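Local coordinates for protein manganese lipoxygenase (Gaeumannomyces graminis, PDB 5FX8) that oxygenates linoleic and alpha-linolenic acids to 11S- and 13R-hydroperoxides, using a catalytic manganese ion, at residues Gly78-Tyr83 with Ala327-Gly332; His217-Lys222 with Ile355-Ser360; Tyr223-Gly228 with Phe347-Ser352; Arg229-Cys234 with Phe278-Leu283. All blocks are in the same frame, centred on the assembly; numbering follows the deposited sequence.

Interaction 1 of 4, residues Gly78-Tyr83 with Ala327-Gly332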
loop_
_atom_site.group_PDB
_atom_site.type_symbol
_atom_site.label_atom_id
_atom_site.label_comp_id
_atom_site.label_asym_id
_atom_site.label_seq_id
_atom_site.Cartn_x
_atom_site.Cartn_y
_atom_site.Cartn_z
ATOM N N GLY A 78 13.424 -14.148 -1.914
ATOM C CA GLY A 78 13.464 -15.115 -0.838
ATOM C C GLY A 78 13.071 -16.499 -1.315
ATOM O O GLY A 78 12.731 -16.740 -2.476
ATOM N N GLN A 79 13.117 -17.431 -0.401
ATOM C CA GLN A 79 12.877 -18.804 -0.765
ATOM C C GLN A 79 11.557 -19.250 -0.136
ATOM O O GLN A 79 11.529 -19.822 0.951
ATOM C CB GLN A 79 14.043 -19.666 -0.346
ATOM C CG GLN A 79 13.947 -21.070 -0.893
ATOM C CD GLN A 79 13.874 -21.116 -2.413
ATOM O OE1 GLN A 79 14.617 -20.412 -3.112
ATOM N NE2 GLN A 79 12.982 -21.953 -2.933
ATOM N N THR A 80 10.461 -19.005 -0.845
ATOM C CA THR A 80 9.160 -19.488 -0.399
ATOM C C THR A 80 8.457 -20.262 -1.504
ATOM O O THR A 80 8.460 -21.490 -1.529
ATOM C CB THR A 80 8.231 -18.339 0.049
ATOM O OG1 THR A 80 7.797 -17.563 -1.086
ATOM C CG2 THR A 80 8.888 -17.435 1.106
ATOM N N THR A 81 7.870 -19.533 -2.427
ATOM C CA THR A 81 6.854 -20.012 -3.338
ATOM C C THR A 81 7.355 -19.872 -4.770
ATOM O O THR A 81 8.132 -18.970 -5.070
ATOM C CB THR A 81 5.572 -19.193 -3.086
ATOM O OG1 THR A 81 4.867 -19.711 -1.967
ATOM C CG2 THR A 81 4.710 -19.178 -4.224
ATOM N N PHE A 82 6.918 -20.764 -5.651
ATOM C CA PHE A 82 7.267 -20.654 -7.057
ATOM C C PHE A 82 6.756 -19.332 -7.623
ATOM O O PHE A 82 5.673 -18.869 -7.280
ATOM C CB PHE A 82 6.660 -21.826 -7.847
ATOM C CG PHE A 82 7.186 -23.196 -7.467
ATOM C CD1 PHE A 82 8.540 -23.424 -7.273
ATOM C CD2 PHE A 82 6.317 -24.280 -7.335
ATOM C CE1 PHE A 82 9.003 -24.690 -6.950
ATOM C CE2 PHE A 82 6.790 -25.548 -6.995
ATOM C CZ PHE A 82 8.120 -25.744 -6.804
ATOM N N TYR A 83 7.534 -18.731 -8.486
ATOM C CA TYR A 83 7.157 -17.548 -9.241
ATOM C C TYR A 83 6.988 -17.934 -10.701
ATOM O O TYR A 83 7.729 -18.777 -11.199
ATOM C CB TYR A 83 8.211 -16.446 -9.107
ATOM C CG TYR A 83 7.827 -15.146 -9.755
ATOM C CD1 TYR A 83 7.057 -14.213 -9.079
ATOM C CD2 TYR A 83 8.222 -14.850 -11.037
ATOM C CE1 TYR A 83 6.716 -13.043 -9.667
ATOM C CE2 TYR A 83 7.879 -13.696 -11.616
ATOM C CZ TYR A 83 7.130 -12.795 -10.938
ATOM O OH TYR A 83 6.796 -11.622 -11.553
ATOM N N ALA A 327 4.108 -7.998 -9.976
ATOM C CA ALA A 327 5.120 -6.976 -9.971
ATOM C C ALA A 327 5.924 -6.940 -8.683
ATOM O O ALA A 327 7.073 -6.511 -8.714
ATOM C CB ALA A 327 4.471 -5.617 -10.216
ATOM N N ILE A 328 5.385 -7.424 -7.567
ATOM C CA ILE A 328 5.997 -7.119 -6.277
ATOM C C ILE A 328 7.341 -7.825 -6.122
ATOM O O ILE A 328 8.298 -7.234 -5.618
ATOM C CB ILE A 328 5.035 -7.445 -5.116
ATOM C CG1 ILE A 328 3.712 -6.699 -5.290
ATOM C CG2 ILE A 328 5.635 -7.028 -3.783
ATOM C CD1 ILE A 328 3.844 -5.225 -5.391
ATOM N N ARG A 329 7.454 -9.079 -6.549
ATOM C CA ARG A 329 8.757 -9.735 -6.448
ATOM C C ARG A 329 9.809 -9.124 -7.386
ATOM O O ARG A 329 10.922 -8.826 -6.922
ATOM C CB ARG A 329 8.589 -11.245 -6.635
ATOM C CG ARG A 329 7.854 -11.882 -5.473
ATOM C CD ARG A 329 8.196 -13.356 -5.273
ATOM N NE ARG A 329 7.041 -14.248 -5.436
ATOM C CZ ARG A 329 7.075 -15.566 -5.296
ATOM N NH1 ARG A 329 8.198 -16.174 -4.981
ATOM N NH2 ARG A 329 5.984 -16.270 -5.469
ATOM N N PRO A 330 9.543 -8.891 -8.674
ATOM C CA PRO A 330 10.565 -8.250 -9.516
ATOM C C PRO A 330 10.968 -6.853 -9.073
ATOM O O PRO A 330 12.161 -6.500 -9.104
ATOM C CB PRO A 330 9.889 -8.210 -10.884
ATOM C CG PRO A 330 8.903 -9.209 -10.839
ATOM C CD PRO A 330 8.393 -9.313 -9.477
ATOM N N VAL A 331 9.988 -6.024 -8.719
ATOM C CA VAL A 331 10.273 -4.650 -8.338
ATOM C C VAL A 331 11.026 -4.631 -7.021
ATOM O O VAL A 331 12.037 -3.929 -6.870
ATOM C CB VAL A 331 8.969 -3.831 -8.271
ATOM C CG1 VAL A 331 9.190 -2.476 -7.630
ATOM C CG2 VAL A 331 8.386 -3.660 -9.653
ATOM N N GLY A 332 10.574 -5.442 -6.070
ATOM C CA GLY A 332 11.254 -5.523 -4.794
ATOM C C GLY A 332 12.679 -6.015 -4.926
ATOM O O GLY A 332 13.586 -5.497 -4.283
#

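Interaction 2 of 4, residues His217-Lys222 with Ile355-Ser360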
loop_
_atom_site.group_PDB
_atom_site.type_symbol
_atom_site.label_atom_id
_atom_site.label_comp_id
_atom_site.label_asym_id
_atom_site.label_seq_id
_atom_site.Cartn_x
_atom_site.Cartn_y
_atom_site.Cartn_z
ATOM N N HIS A 217 10.876 -12.071 19.193
ATOM C CA HIS A 217 11.723 -11.726 18.058
ATOM C C HIS A 217 13.159 -12.197 18.227
ATOM O O HIS A 217 14.057 -11.634 17.610
ATOM C CB HIS A 217 11.717 -10.223 17.809
ATOM C CG HIS A 217 10.397 -9.705 17.368
ATOM N ND1 HIS A 217 9.583 -10.404 16.516
ATOM C CD2 HIS A 217 9.723 -8.584 17.699
ATOM C CE1 HIS A 217 8.470 -9.727 16.320
ATOM N NE2 HIS A 217 8.528 -8.620 17.031
ATOM N N SER A 218 13.398 -13.217 19.042
ATOM C CA SER A 218 14.758 -13.606 19.353
ATOM C C SER A 218 15.457 -14.267 18.175
ATOM O O SER A 218 16.681 -14.329 18.164
ATOM C CB SER A 218 14.750 -14.539 20.544
ATOM O OG SER A 218 14.026 -15.697 20.199
ATOM N N TYR A 219 14.712 -14.768 17.194
ATOM C CA TYR A 219 15.320 -15.328 15.994
ATOM C C TYR A 219 16.199 -14.317 15.261
ATOM O O TYR A 219 17.084 -14.720 14.505
ATOM C CB TYR A 219 14.220 -15.856 15.059
ATOM C CG TYR A 219 14.722 -16.705 13.919
ATOM C CD1 TYR A 219 14.930 -18.065 14.085
ATOM C CD2 TYR A 219 14.989 -16.150 12.666
ATOM C CE1 TYR A 219 15.398 -18.854 13.058
ATOM C CE2 TYR A 219 15.468 -16.930 11.620
ATOM C CZ TYR A 219 15.674 -18.289 11.822
ATOM O OH TYR A 219 16.150 -19.092 10.793
ATOM N N GLN A 220 15.975 -13.019 15.447
ATOM C CA GLN A 220 16.812 -12.036 14.778
ATOM C C GLN A 220 18.210 -11.941 15.390
ATOM O O GLN A 220 19.042 -11.174 14.920
ATOM C CB GLN A 220 16.131 -10.667 14.790
ATOM C CG GLN A 220 14.796 -10.651 14.106
ATOM C CD GLN A 220 14.050 -9.338 14.241
ATOM O OE1 GLN A 220 14.637 -8.254 14.302
ATOM N NE2 GLN A 220 12.735 -9.437 14.313
ATOM N N LYS A 221 18.470 -12.701 16.439
ATOM C CA LYS A 221 19.813 -12.841 16.966
ATOM C C LYS A 221 20.764 -13.397 15.907
ATOM O O LYS A 221 21.953 -13.059 15.896
ATOM C CB LYS A 221 19.712 -13.729 18.192
ATOM C CG LYS A 221 20.923 -14.023 18.930
ATOM C CD LYS A 221 20.595 -15.023 20.014
ATOM C CE LYS A 221 19.813 -16.181 19.428
ATOM N NZ LYS A 221 19.659 -17.307 20.377
ATOM N N LYS A 222 20.235 -14.206 14.983
ATOM C CA LYS A 222 20.942 -14.848 13.876
ATOM C C LYS A 222 21.521 -13.872 12.845
ATOM O O LYS A 222 22.393 -14.267 12.067
ATOM C CB LYS A 222 19.968 -15.832 13.219
ATOM C CG LYS A 222 20.136 -16.099 11.765
ATOM C CD LYS A 222 19.034 -16.981 11.254
ATOM C CE LYS A 222 19.315 -17.425 9.832
ATOM N NZ LYS A 222 18.347 -18.453 9.376
ATOM N N ILE A 355 15.787 -10.814 3.462
ATOM C CA ILE A 355 15.333 -11.815 2.500
ATOM C C ILE A 355 15.413 -13.209 3.106
ATOM O O ILE A 355 14.614 -14.079 2.766
ATOM C CB ILE A 355 16.135 -11.696 1.183
ATOM C CG1 ILE A 355 15.622 -10.540 0.344
ATOM C CG2 ILE A 355 15.994 -12.918 0.312
ATOM C CD1 ILE A 355 14.254 -10.784 -0.147
ATOM N N ASP A 356 16.359 -13.447 4.016
ATOM C CA ASP A 356 16.448 -14.774 4.624
ATOM C C ASP A 356 15.259 -15.065 5.539
ATOM O O ASP A 356 14.852 -16.224 5.676
ATOM C CB ASP A 356 17.782 -14.907 5.364
ATOM C CG ASP A 356 17.866 -16.144 6.269
ATOM O OD1 ASP A 356 18.140 -17.252 5.751
ATOM O OD2 ASP A 356 17.718 -16.005 7.511
ATOM N N PHE A 357 14.656 -14.039 6.138
ATOM C CA PHE A 357 13.635 -14.320 7.145
ATOM C C PHE A 357 12.382 -15.048 6.623
ATOM O O PHE A 357 11.997 -16.062 7.231
ATOM C CB PHE A 357 13.285 -13.019 7.858
ATOM C CG PHE A 357 12.335 -13.207 8.965
ATOM C CD1 PHE A 357 12.766 -13.708 10.178
ATOM C CD2 PHE A 357 11.005 -12.906 8.800
ATOM C CE1 PHE A 357 11.899 -13.888 11.202
ATOM C CE2 PHE A 357 10.130 -13.088 9.823
ATOM C CZ PHE A 357 10.574 -13.580 11.026
ATOM N N PRO A 358 11.689 -14.605 5.563
ATOM C CA PRO A 358 10.494 -15.363 5.130
ATOM C C PRO A 358 10.783 -16.769 4.625
ATOM O O PRO A 358 9.913 -17.646 4.713
ATOM C CB PRO A 358 9.911 -14.487 4.019
ATOM C CG PRO A 358 11.067 -13.647 3.577
ATOM C CD PRO A 358 11.818 -13.351 4.805
ATOM N N GLY A 359 11.969 -17.002 4.060
ATOM C CA GLY A 359 12.366 -18.353 3.739
ATOM C C GLY A 359 12.600 -19.214 4.960
ATOM O O GLY A 359 12.284 -20.397 4.943
ATOM N N SER A 360 13.174 -18.654 6.023
ATOM C CA SER A 360 13.294 -19.402 7.275
ATOM C C SER A 360 11.937 -19.740 7.859
ATOM O O SER A 360 11.740 -20.842 8.376
ATOM C CB SER A 360 14.062 -18.610 8.317
ATOM O OG SER A 360 15.332 -18.273 7.860
#

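Interaction 3 of 4, residues Tyr223-Gly228 with Phe347-Ser352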
loop_
_atom_site.group_PDB
_atom_site.type_symbol
_atom_site.label_atom_id
_atom_site.label_comp_id
_atom_site.label_asym_id
_atom_site.label_seq_id
_atom_site.Cartn_x
_atom_site.Cartn_y
_atom_site.Cartn_z
ATOM N N TYR A 223 21.118 -12.612 12.852
ATOM C CA TYR A 223 21.530 -11.628 11.865
ATOM C C TYR A 223 22.483 -10.603 12.475
ATOM O O TYR A 223 22.430 -10.306 13.672
ATOM C CB TYR A 223 20.307 -10.914 11.281
ATOM C CG TYR A 223 19.281 -11.862 10.701
ATOM C CD1 TYR A 223 19.651 -12.816 9.768
ATOM C CD2 TYR A 223 17.969 -11.837 11.122
ATOM C CE1 TYR A 223 18.752 -13.677 9.270
ATOM C CE2 TYR A 223 17.047 -12.711 10.615
ATOM C CZ TYR A 223 17.440 -13.626 9.682
ATOM O OH TYR A 223 16.547 -14.531 9.152
ATOM N N THR A 224 23.345 -10.047 11.623
ATOM C CA THR A 224 24.324 -9.050 11.982
ATOM C C THR A 224 23.953 -7.716 11.369
ATOM O O THR A 224 23.789 -7.632 10.150
ATOM C CB THR A 224 25.705 -9.459 11.484
ATOM O OG1 THR A 224 25.979 -10.801 11.896
ATOM C CG2 THR A 224 26.766 -8.514 12.003
ATOM N N PRO A 225 23.864 -6.654 12.153
ATOM C CA PRO A 225 23.501 -5.359 11.590
ATOM C C PRO A 225 24.547 -4.834 10.623
ATOM O O PRO A 225 25.721 -5.206 10.661
ATOM C CB PRO A 225 23.402 -4.464 12.821
ATOM C CG PRO A 225 23.190 -5.373 13.915
ATOM C CD PRO A 225 23.981 -6.580 13.609
ATOM N N GLN A 226 24.095 -3.952 9.742
ATOM C CA GLN A 226 25.006 -3.216 8.896
ATOM C C GLN A 226 25.911 -2.340 9.752
ATOM O O GLN A 226 25.488 -1.840 10.795
ATOM C CB GLN A 226 24.242 -2.330 7.928
ATOM C CG GLN A 226 23.265 -3.019 7.014
ATOM C CD GLN A 226 22.693 -2.025 6.067
ATOM O OE1 GLN A 226 23.354 -1.635 5.112
ATOM N NE2 GLN A 226 21.487 -1.564 6.340
ATOM N N PRO A 227 27.143 -2.105 9.315
ATOM C CA PRO A 227 28.044 -1.225 10.075
ATOM C C PRO A 227 27.435 0.147 10.316
ATOM O O PRO A 227 26.768 0.713 9.453
ATOM C CB PRO A 227 29.291 -1.139 9.183
ATOM C CG PRO A 227 28.837 -1.604 7.827
ATOM C CD PRO A 227 27.761 -2.609 8.080
ATOM N N GLY A 228 27.682 0.689 11.503
ATOM C CA GLY A 228 27.031 1.909 11.919
ATOM C C GLY A 228 25.590 1.738 12.362
ATOM O O GLY A 228 24.981 2.715 12.805
ATOM N N PHE A 347 17.060 0.462 6.866
ATOM C CA PHE A 347 16.864 -0.440 7.981
ATOM C C PHE A 347 18.196 -0.886 8.567
ATOM O O PHE A 347 19.256 -0.776 7.939
ATOM C CB PHE A 347 16.054 -1.652 7.548
ATOM C CG PHE A 347 14.603 -1.357 7.288
ATOM C CD1 PHE A 347 14.206 -0.675 6.155
ATOM C CD2 PHE A 347 13.636 -1.801 8.163
ATOM C CE1 PHE A 347 12.882 -0.430 5.927
ATOM C CE2 PHE A 347 12.311 -1.572 7.930
ATOM C CZ PHE A 347 11.927 -0.888 6.818
ATOM N N GLY A 348 18.111 -1.388 9.803
ATOM C CA GLY A 348 19.209 -1.853 10.608
ATOM C C GLY A 348 19.877 -3.105 10.096
ATOM O O GLY A 348 21.092 -3.122 9.931
ATOM N N LEU A 349 19.111 -4.138 9.830
ATOM C CA LEU A 349 19.619 -5.384 9.288
ATOM C C LEU A 349 19.758 -5.311 7.767
ATOM O O LEU A 349 18.930 -4.696 7.088
ATOM C CB LEU A 349 18.694 -6.533 9.655
ATOM C CG LEU A 349 18.519 -6.791 11.144
ATOM C CD1 LEU A 349 17.923 -8.139 11.343
ATOM C CD2 LEU A 349 19.826 -6.716 11.880
ATOM N N PRO A 350 20.784 -5.948 7.208
ATOM C CA PRO A 350 21.002 -5.875 5.757
ATOM C C PRO A 350 19.916 -6.613 4.996
ATOM O O PRO A 350 19.214 -7.470 5.538
ATOM C CB PRO A 350 22.358 -6.565 5.564
ATOM C CG PRO A 350 22.417 -7.551 6.654
ATOM C CD PRO A 350 21.728 -6.882 7.847
ATOM N N ALA A 351 19.819 -6.283 3.700
ATOM C CA ALA A 351 18.829 -6.904 2.827
ATOM C C ALA A 351 18.976 -8.414 2.780
ATOM O O ALA A 351 17.980 -9.119 2.578
ATOM C CB ALA A 351 18.923 -6.342 1.415
ATOM N N SER A 352 20.190 -8.933 2.971
ATOM C CA SER A 352 20.379 -10.376 2.934
ATOM C C SER A 352 19.668 -11.060 4.092
ATOM O O SER A 352 19.178 -12.192 3.951
ATOM C CB SER A 352 21.868 -10.692 2.977
ATOM O OG SER A 352 22.423 -10.096 4.129
#

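Interaction 4 of 4, residues Arg229-Cys234 with Phe278-Leu283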
loop_
_atom_site.group_PDB
_atom_site.type_symbol
_atom_site.label_atom_id
_atom_site.label_comp_id
_atom_site.label_asym_id
_atom_site.label_seq_id
_atom_site.Cartn_x
_atom_site.Cartn_y
_atom_site.Cartn_z
ATOM N N ARG A 229 25.038 0.522 12.245
ATOM C CA ARG A 229 23.704 0.137 12.660
ATOM C C ARG A 229 23.769 -0.916 13.747
ATOM O O ARG A 229 24.707 -1.708 13.829
ATOM C CB ARG A 229 22.891 -0.445 11.517
ATOM C CG ARG A 229 22.889 0.423 10.309
ATOM C CD ARG A 229 22.318 1.804 10.544
ATOM N NE ARG A 229 22.296 2.587 9.333
ATOM C CZ ARG A 229 23.242 3.482 9.012
ATOM N NH1 ARG A 229 24.315 3.713 9.756
ATOM N NH2 ARG A 229 23.139 4.158 7.897
ATOM N N TYR A 230 22.726 -0.935 14.556
ATOM C CA TYR A 230 22.666 -1.851 15.667
ATOM C C TYR A 230 21.240 -2.359 15.796
ATOM O O TYR A 230 20.312 -1.787 15.227
ATOM C CB TYR A 230 23.140 -1.159 16.934
ATOM C CG TYR A 230 24.439 -0.447 16.754
ATOM C CD1 TYR A 230 24.483 0.854 16.280
ATOM C CD2 TYR A 230 25.632 -1.076 17.068
ATOM C CE1 TYR A 230 25.671 1.498 16.114
ATOM C CE2 TYR A 230 26.828 -0.437 16.925
ATOM C CZ TYR A 230 26.851 0.844 16.449
ATOM O OH TYR A 230 28.061 1.478 16.302
ATOM N N ALA A 231 21.071 -3.441 16.550
ATOM C CA ALA A 231 19.764 -4.065 16.688
ATOM C C ALA A 231 19.820 -5.112 17.785
ATOM O O ALA A 231 20.874 -5.695 18.030
ATOM C CB ALA A 231 19.315 -4.714 15.376
ATOM N N ALA A 232 18.673 -5.375 18.415
ATOM C CA ALA A 232 18.573 -6.390 19.453
ATOM C C ALA A 232 17.860 -7.614 18.890
ATOM O O ALA A 232 17.775 -7.784 17.675
ATOM C CB ALA A 232 17.872 -5.814 20.689
ATOM N N ALA A 233 17.372 -8.482 19.769
ATOM C CA ALA A 233 16.529 -9.600 19.366
ATOM C C ALA A 233 15.484 -9.786 20.476
ATOM O O ALA A 233 15.462 -10.753 21.231
ATOM C CB ALA A 233 17.350 -10.858 19.107
ATOM N N CYS A 234 14.586 -8.817 20.590
ATOM C CA CYS A 234 13.793 -8.689 21.802
ATOM C C CYS A 234 12.744 -9.781 21.929
ATOM O O CYS A 234 12.145 -10.227 20.950
ATOM C CB CYS A 234 13.113 -7.335 21.848
ATOM S SG CYS A 234 14.267 -6.026 22.172
ATOM N N PHE A 278 12.403 -3.024 20.890
ATOM C CA PHE A 278 11.361 -3.961 20.503
ATOM C C PHE A 278 10.625 -3.480 19.267
ATOM O O PHE A 278 10.283 -4.279 18.405
ATOM C CB PHE A 278 10.390 -4.183 21.656
ATOM C CG PHE A 278 9.250 -5.114 21.331
ATOM C CD1 PHE A 278 8.105 -4.655 20.705
ATOM C CD2 PHE A 278 9.303 -6.442 21.710
ATOM C CE1 PHE A 278 7.074 -5.486 20.440
ATOM C CE2 PHE A 278 8.259 -7.285 21.444
ATOM C CZ PHE A 278 7.138 -6.791 20.797
ATOM N N ASN A 279 10.358 -2.186 19.158
ATOM C CA ASN A 279 9.619 -1.739 17.988
ATOM C C ASN A 279 10.440 -1.890 16.711
ATOM O O ASN A 279 9.882 -2.088 15.626
ATOM C CB ASN A 279 9.174 -0.309 18.188
ATOM C CG ASN A 279 8.029 -0.201 19.162
ATOM O OD1 ASN A 279 7.287 -1.141 19.364
ATOM N ND2 ASN A 279 7.887 0.951 19.772
ATOM N N ASN A 280 11.760 -1.796 16.838
ATOM C CA ASN A 280 12.666 -2.050 15.737
ATOM C C ASN A 280 12.593 -3.503 15.294
ATOM O O ASN A 280 12.528 -3.809 14.090
ATOM C CB ASN A 280 14.066 -1.682 16.210
ATOM C CG ASN A 280 15.100 -1.866 15.166
ATOM O OD1 ASN A 280 15.876 -2.805 15.203
ATOM N ND2 ASN A 280 15.126 -0.964 14.226
ATOM N N ASN A 281 12.605 -4.420 16.260
ATOM C CA ASN A 281 12.495 -5.824 15.898
ATOM C C ASN A 281 11.122 -6.152 15.315
ATOM O O ASN A 281 11.012 -6.937 14.368
ATOM C CB ASN A 281 12.797 -6.689 17.110
ATOM C CG ASN A 281 14.207 -6.530 17.589
ATOM O OD1 ASN A 281 14.464 -6.419 18.783
ATOM N ND2 ASN A 281 15.142 -6.516 16.656
ATOM N N ASP A 282 10.069 -5.545 15.854
ATOM C CA ASP A 282 8.721 -5.775 15.365
ATOM C C ASP A 282 8.531 -5.214 13.964
ATOM O O ASP A 282 7.843 -5.823 13.140
ATOM C CB ASP A 282 7.718 -5.168 16.340
ATOM C CG ASP A 282 6.336 -5.717 16.153
ATOM O OD1 ASP A 282 6.144 -6.915 16.430
ATOM O OD2 ASP A 282 5.447 -4.954 15.712
ATOM N N LEU A 283 9.151 -4.073 13.660
ATOM C CA LEU A 283 9.080 -3.537 12.305
ATOM C C LEU A 283 9.776 -4.463 11.314
ATOM O O LEU A 283 9.246 -4.751 10.229
ATOM C CB LEU A 283 9.686 -2.136 12.259
ATOM C CG LEU A 283 9.451 -1.353 10.958
ATOM C CD1 LEU A 283 7.984 -1.340 10.466
ATOM C CD2 LEU A 283 9.946 0.062 11.127
HETATM O O HOH W 1 18.212 -1.771 13.619
#

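Interaction 1 of 4, residues Gly78-Tyr83 with Ala327-Gly332
Arg-329 reaches from the helix 328-336 into the loop 78-83 and binds its backbone, a case of one guanidinium holding an irregular segment through carbonyl oxygens. NH1 of Arg-329 gives Thr-81 O a nearly straight hydrogen bond (2.8 Å, N-H...O 167°), and that oxygen lies almost in the guanidinium plane. NH2 of Arg-329 adds a weak, bent bond to Phe-82 O at 3.2 Å. Beside this second bond the methyl CG2 of Thr-81 packs 3.4 Å from Arg-329 NH2, the two side chains crossing at about a right angle.

Tyr-83 takes one face of the guanidinium. Its CB sits about 4.0 Å above the centre of the group, and CG, anti to the backbone N (chi1 -175°), starts the ring along the arginine chain toward Pro-330. Ring and guanidinium are steeply inclined, 78° apart, so this is not a parallel stack: Arg-329 NE approaches the ring at its edge, 3.6 Å from Tyr-83 CD1. The phenol end passes on to Pro-330, whose CG lies 3.3 Å from Tyr-83 OH.

Further partners fix these groups. Glu-298 forms a salt bridge with Arg-329 NE and Thr-76 O accepts from NH1, which would be expected to offset the buried positive charge. Tyr-83 OH is hydrogen-bonded to Tyr-326 O, and Thr-80 OG1 to Thr-295. Glu-298 and Thr-295 both belong to the long helix 268-305, which also supplies the manganese ligands His-290 and His-294. With its side chain about 6 Å from that of His-294 and about 10 Å from the metal, Arg-329 belongs to the surroundings of the lipoxygenase metal centre.

Interaction 2 of 4, residues His217-Lys222 with Ile355-Ser360
Lys-222 and Asp-356 meet tip to tip, the lysine extended beyond CG and the aspartate reaching out from the helix 351-363. Their salt bridge runs from NZ of Lys-222 to OD2 of Asp-356 at 3.1 Å, but as a hydrogen bond it is weak. Asp-356 OD2 has a second partner, the hydroxyl of Tyr-223, so one carboxylate oxygen serves both a charge and a phenol.

Tyr-219 lies beside the lysine on its own segment, and Lys-222 NZ donates to Tyr-219 OH at 2.7 Å. CG of Tyr-219 stands anti to the backbone N (chi1 -168°), on the way to helix 351-363. The hydroxyl ends 3.2 Å from Ser-360 OG, where any bond is weak and unsettled, since the serine proton could instead go to Asp-356 O one turn back. Lower on the ring, CD2 of Tyr-219 comes to the edge of the Phe-357 ring, 4.1 Å from CE1, and the two side chains are set obliquely to one another.

The polar tips thus gather on one part of the contact and the aromatic carbons on another. Such pairing joins a short 3-10 turn, following strand 212-216, to the kinked helix 351-363 within the lipoxygenase fold.

Interaction 3 of 4, residues Tyr223-Gly228 with Phe347-Ser352
Gln-226 binds the short link between helices 342-346 and 351-363 through both its backbone and its side chain, joining two proline-containing loops of the lipoxygenase fold. The backbone N of Gln-226 donates to Gly-348 O at 3.1 Å in a nearly straight bond (165°). From the same residue, NE2 turns to the preceding carbonyl, Phe-347 O, at 2.9 Å, though a bend to 120° makes this bond weak. The stronger partner of NE2 is Asp-344 O, in helix 342-346, so the amide links the loop to two successive parts of the chain.

Leu-349 O, next along, is taken by Trp-343 NE1, while Asp-344 OD1 accepts from Ala-351 N at the first turn of the helix, just beyond Pro-350 at the N-cap. Thr-224 O lies 3.2 Å from Pro-350 CD.

Apolar contacts fill the other part. Leu-349 divides its methyls between the neighbours: CD2 lies 3.9 Å from Pro-225 CA, and CD1 goes to Tyr-223, whose hydroxyl is engaged elsewhere, by Asp-356. The near end of the tyrosine side chain meets the leucine, with CB and CD2 of Tyr-223 each 3.7 Å from Leu-349 CD1.

Interaction 4 of 4, residues Arg229-Cys234 with Phe278-Leu283
Asn-281 receives the strand-like loop 229-234 with both ends of its amide, the close part of this contact. OD1 of Asn-281 accepts from Cys-234 N at 3.0 Å (160° at the hydrogen), and ND2 donates to Ala-232 O at 3.1 Å in a more bent bond, 136°. Both donors stand well above the plane of the carbonyl they approach. The rotation of the amide is further fixed by Gln-220 OE1, which also accepts from ND2.

Cys-234 packs beside it. Its CB is 3.9 Å from CD2 of Phe-278, and SG, anti to its own carbonyl carbon (chi1 -72°), lies 3.8 Å from Phe-278 N. His-217 and Phe-164 meet the phenylalanine ring beyond the two segments.

Toward Tyr-230 the fit is looser. Here Ala-231 CB is 3.9 Å from Asn-280 OD1, and a water bridges the remaining separation, donating to Tyr-230 O at 2.6 Å and to Asn-280 OD1. The amide nitrogen of Asn-280 turns elsewhere, to Pro-497 O. Away from the metal, the amide of Asn-281 directly, and that of Asn-280 through a water, join the long lipoxygenase helix 268-305 to the backbone of the loop entering strand 235-241.

Interactions 2, 3 and 4 follow one continuous length of chain, 217-234, that touches both helix 351-363 with the loop before it and helix 268-305; their centres lie about 11 to 12 Å apart. Tyr-223 OH joins interaction 3 to Asp-356 in interaction 2, while Gln-220 reaches Asn-281 and His-217 N pairs with Cys-234 O to connect interactions 2 and 4. Pro-225 and Leu-349 pack on Ala-231, joining interactions 3 and 4. Interaction 1 stands apart, about 18 Å from interaction 2 between centres, yet Gly-78 CA touches Ile-355 CG2 at 3.5 Å. Measured from side chains, the manganese is about 10 Å from Arg-329, 12 Å from Phe-347 and 14 Å from Phe-357.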